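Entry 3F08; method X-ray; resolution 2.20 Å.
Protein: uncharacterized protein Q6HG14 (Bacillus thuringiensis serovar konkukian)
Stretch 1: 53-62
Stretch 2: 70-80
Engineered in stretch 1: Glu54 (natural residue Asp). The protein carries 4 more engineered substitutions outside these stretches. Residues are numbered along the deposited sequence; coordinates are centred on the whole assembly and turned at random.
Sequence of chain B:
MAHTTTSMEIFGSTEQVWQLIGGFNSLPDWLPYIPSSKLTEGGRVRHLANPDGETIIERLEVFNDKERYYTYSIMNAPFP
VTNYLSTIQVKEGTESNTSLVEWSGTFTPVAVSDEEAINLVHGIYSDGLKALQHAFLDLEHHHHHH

Stretch 1 53-62: GETIIERLEV
Stretch 2 (70-80) YTYSIMNAPFP

The strongest side-chain interaction joins Ser73 to Glu61: OG of Ser73 (chi1 p) donates to OE2 of Glu61 at 2.7 Å. Glu61, with chi1 and chi2 both m and CB directed toward the partner strand, folds back to bring its carboxylate to it.

The backbone ladder is antiparallel: the strand running through Thr55 to Val62 meets the one that carries Tyr70 to Ile74, the two N-to-C directions 141° apart. Ile57 pairs with Asn76 (N of Ile57 to O of Asn76 3.0 Å, N of Asn76 to O of Ile57 3.1 Å), and Arg59 with Ser73 (N of Arg59 to O of Ser73 and N of Ser73 to O of Arg59, both 2.9 Å). Between these hydrogen-bonded pairs lies the non-hydrogen-bonded pair Glu58-Ile74, CA atoms 4.5 Å apart.

Two bulges interrupt the register. At the first, O of Ile57 also accepts from N of Met75, 2.8 Å away; at the second, O of Thr71 receives N of Glu61 at 2.7 Å and N of Val62 at 3.2 Å, while N of Thr71 returns 2.8 Å to O of Val62. Each extra residue departs from extended geometry, Met75 at phi/psi -96/-42 and Glu61 at -104/-45.

Ile57, Arg59, Val62, Thr71, Ser73 and Asn76 share one face. There the beta-branched Val62 (t) and Thr71 (m) bring their CB atoms to 3.9 Å. CE of Met75, a selenomethionine, meets the guanidinium edge without a hydrogen bond, 3.2 Å from NH1 of Arg59. Glu58, Leu60, Tyr72 and Ile74 occupy the other face, where OE1 of Glu58 (m, t) sits over the Tyr72 ring (chi1 p, chi2 90°), 3.6 Å from CE1; hydrogen-bonded elsewhere in the structure, it is not left unsatisfied there.

Beyond the ladder, Ile56 (m, t) offers a branched apolar surface: CG2 meets CB of Ala77 at 4.0 Å, and CD1 approaches CZ of Phe79 at 4.2 Å.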

# COMPACT_ATOMS: atom_id res chain seq x y z
N GLY B 53 -7.36 -0.71 24.78
CA GLY B 53 -6.92 0.64 24.49
C GLY B 53 -5.46 0.50 24.09
O GLY B 53 -4.83 1.46 23.64
N GLU B 54 -4.91 -0.70 24.25
CA GLU B 54 -3.53 -0.95 23.88
C GLU B 54 -3.47 -0.93 22.35
O GLU B 54 -4.33 -1.50 21.68
CB GLU B 54 -3.06 -2.31 24.40
CG GLU B 54 -1.56 -2.49 24.26
CD GLU B 54 -1.09 -3.83 24.78
OE1 GLU B 54 -1.40 -4.14 25.95
OE2 GLU B 54 -0.41 -4.56 24.03
N THR B 55 -2.45 -0.29 21.81
CA THR B 55 -2.35 -0.17 20.37
C THR B 55 -1.16 -0.90 19.76
O THR B 55 -0.03 -0.82 20.25
CB THR B 55 -2.31 1.31 19.97
OG1 THR B 55 -3.46 1.97 20.53
CG2 THR B 55 -2.36 1.48 18.45
N ILE B 56 -1.43 -1.64 18.69
CA ILE B 56 -0.42 -2.39 17.96
C ILE B 56 -0.08 -1.60 16.71
O ILE B 56 -0.97 -1.02 16.07
CB ILE B 56 -0.96 -3.78 17.55
CG1 ILE B 56 -1.16 -4.64 18.80
CG2 ILE B 56 -0.01 -4.45 16.59
CD1 ILE B 56 -1.73 -6.02 18.48
N ILE B 57 1.19 -1.56 16.34
CA ILE B 57 1.61 -0.82 15.17
C ILE B 57 2.22 -1.77 14.15
O ILE B 57 3.16 -2.52 14.46
CB ILE B 57 2.64 0.26 15.56
CG1 ILE B 57 2.02 1.19 16.61
CG2 ILE B 57 3.04 1.06 14.34
CD1 ILE B 57 2.94 2.33 17.05
N GLU B 58 1.69 -1.76 12.94
CA GLU B 58 2.18 -2.64 11.89
C GLU B 58 2.56 -1.85 10.65
O GLU B 58 1.93 -0.84 10.33
CB GLU B 58 1.12 -3.70 11.57
CG GLU B 58 0.57 -4.38 12.81
CD GLU B 58 -0.38 -5.51 12.52
OE1 GLU B 58 -1.10 -5.45 11.49
OE2 GLU B 58 -0.44 -6.46 13.33
N ARG B 59 3.57 -2.33 9.95
CA ARG B 59 4.06 -1.66 8.76
C ARG B 59 3.74 -2.39 7.47
O ARG B 59 3.92 -3.61 7.37
CB ARG B 59 5.58 -1.47 8.92
CG ARG B 59 6.31 -1.15 7.65
CD ARG B 59 7.56 -0.34 7.93
NE ARG B 59 7.45 0.88 7.15
CZ ARG B 59 7.47 2.11 7.65
NH1 ARG B 59 7.62 2.30 8.96
NH2 ARG B 59 7.32 3.14 6.84
N LEU B 60 3.23 -1.65 6.48
CA LEU B 60 2.91 -2.22 5.18
C LEU B 60 4.22 -2.48 4.44
O LEU B 60 5.02 -1.56 4.25
CB LEU B 60 2.05 -1.25 4.35
CG LEU B 60 1.66 -1.72 2.94
CD1 LEU B 60 0.69 -2.91 3.05
CD2 LEU B 60 1.01 -0.59 2.16
N GLU B 61 4.45 -3.73 4.01
CA GLU B 61 5.68 -4.06 3.31
C GLU B 61 5.47 -4.23 1.81
O GLU B 61 6.26 -3.73 1.00
CB GLU B 61 6.29 -5.36 3.86
CG GLU B 61 6.77 -5.29 5.31
CD GLU B 61 7.97 -4.39 5.50
OE1 GLU B 61 8.66 -4.08 4.50
OE2 GLU B 61 8.24 -3.99 6.65
N VAL B 62 4.41 -4.94 1.44
CA VAL B 62 4.08 -5.18 0.04
C VAL B 62 2.57 -5.13 -0.13
O VAL B 62 1.82 -5.52 0.77
CB VAL B 62 4.56 -6.57 -0.45
CG1 VAL B 62 4.40 -6.66 -1.96
CG2 VAL B 62 6.03 -6.82 -0.07
N TYR B 70 -1.37 -8.55 0.65
CA TYR B 70 -0.53 -7.51 1.23
C TYR B 70 0.30 -8.19 2.30
O TYR B 70 -0.11 -9.20 2.87
CB TYR B 70 -1.33 -6.30 1.77
CG TYR B 70 -2.22 -6.48 2.99
CD1 TYR B 70 -1.68 -6.64 4.27
CD2 TYR B 70 -3.60 -6.39 2.86
CE1 TYR B 70 -2.51 -6.69 5.40
CE2 TYR B 70 -4.43 -6.45 3.97
CZ TYR B 70 -3.89 -6.59 5.23
OH TYR B 70 -4.74 -6.63 6.31
N THR B 71 1.49 -7.65 2.51
CA THR B 71 2.43 -8.20 3.47
C THR B 71 2.77 -7.11 4.46
O THR B 71 3.00 -5.97 4.07
CB THR B 71 3.71 -8.67 2.75
OG1 THR B 71 3.37 -9.65 1.76
CG2 THR B 71 4.72 -9.26 3.75
N TYR B 72 2.81 -7.47 5.73
CA TYR B 72 3.12 -6.50 6.75
C TYR B 72 4.08 -7.05 7.79
O TYR B 72 4.24 -8.26 7.93
CB TYR B 72 1.83 -6.03 7.43
CG TYR B 72 1.09 -7.13 8.16
CD1 TYR B 72 1.35 -7.39 9.51
CD2 TYR B 72 0.11 -7.88 7.52
CE1 TYR B 72 0.64 -8.38 10.20
CE2 TYR B 72 -0.60 -8.87 8.20
CZ TYR B 72 -0.34 -9.11 9.54
OH TYR B 72 -1.05 -10.09 10.20
N SER B 73 4.72 -6.13 8.50
CA SER B 73 5.66 -6.48 9.54
C SER B 73 5.14 -5.84 10.82
O SER B 73 4.26 -4.99 10.78
CB SER B 73 7.06 -5.95 9.19
OG SER B 73 7.06 -4.55 8.97
N ILE B 74 5.67 -6.26 11.96
CA ILE B 74 5.22 -5.68 13.21
C ILE B 74 6.25 -4.72 13.77
O ILE B 74 7.42 -5.04 13.92
CB ILE B 74 4.90 -6.78 14.24
CG1 ILE B 74 3.49 -7.34 13.96
CG2 ILE B 74 4.99 -6.22 15.65
CD1 ILE B 74 3.04 -8.41 14.93
N MSE B 75 5.79 -3.51 14.08
CA MSE B 75 6.64 -2.47 14.62
C MSE B 75 6.54 -2.44 16.15
O MSE B 75 7.55 -2.30 16.84
CB MSE B 75 6.21 -1.13 14.02
CG MSE B 75 7.30 -0.07 13.96
SE MSE B 75 7.05 1.03 12.39
CE MSE B 75 8.39 0.24 11.22
N ASN B 76 5.32 -2.58 16.65
CA ASN B 76 5.05 -2.57 18.09
C ASN B 76 3.93 -3.54 18.46
O ASN B 76 2.77 -3.33 18.10
CB ASN B 76 4.67 -1.16 18.54
CG ASN B 76 5.86 -0.21 18.59
OD1 ASN B 76 6.66 -0.25 19.52
ND2 ASN B 76 5.99 0.63 17.57
N ALA B 77 4.29 -4.62 19.17
CA ALA B 77 3.30 -5.61 19.58
C ALA B 77 3.77 -6.46 20.76
O ALA B 77 4.96 -6.61 21.01
CB ALA B 77 2.96 -6.52 18.40
N PRO B 78 2.81 -7.04 21.50
CA PRO B 78 3.11 -7.88 22.66
C PRO B 78 3.27 -9.37 22.35
O PRO B 78 2.93 -10.21 23.18
CB PRO B 78 1.92 -7.62 23.58
CG PRO B 78 0.80 -7.58 22.59
CD PRO B 78 1.37 -6.74 21.45
N PHE B 79 3.77 -9.69 21.16
CA PHE B 79 3.95 -11.10 20.80
C PHE B 79 5.42 -11.48 20.90
O PHE B 79 6.30 -10.72 20.49
CB PHE B 79 3.44 -11.33 19.38
CG PHE B 79 2.02 -10.90 19.18
CD1 PHE B 79 1.02 -11.31 20.06
CD2 PHE B 79 1.68 -10.06 18.12
CE1 PHE B 79 -0.31 -10.90 19.89
CE2 PHE B 79 0.36 -9.63 17.94
CZ PHE B 79 -0.64 -10.05 18.82
N PRO B 80 5.72 -12.66 21.46
CA PRO B 80 7.10 -13.14 21.63
C PRO B 80 7.79 -13.58 20.34
O PRO B 80 8.26 -14.70 20.23
CB PRO B 80 6.94 -14.29 22.61
CG PRO B 80 5.61 -14.87 22.22
CD PRO B 80 4.76 -13.63 22.04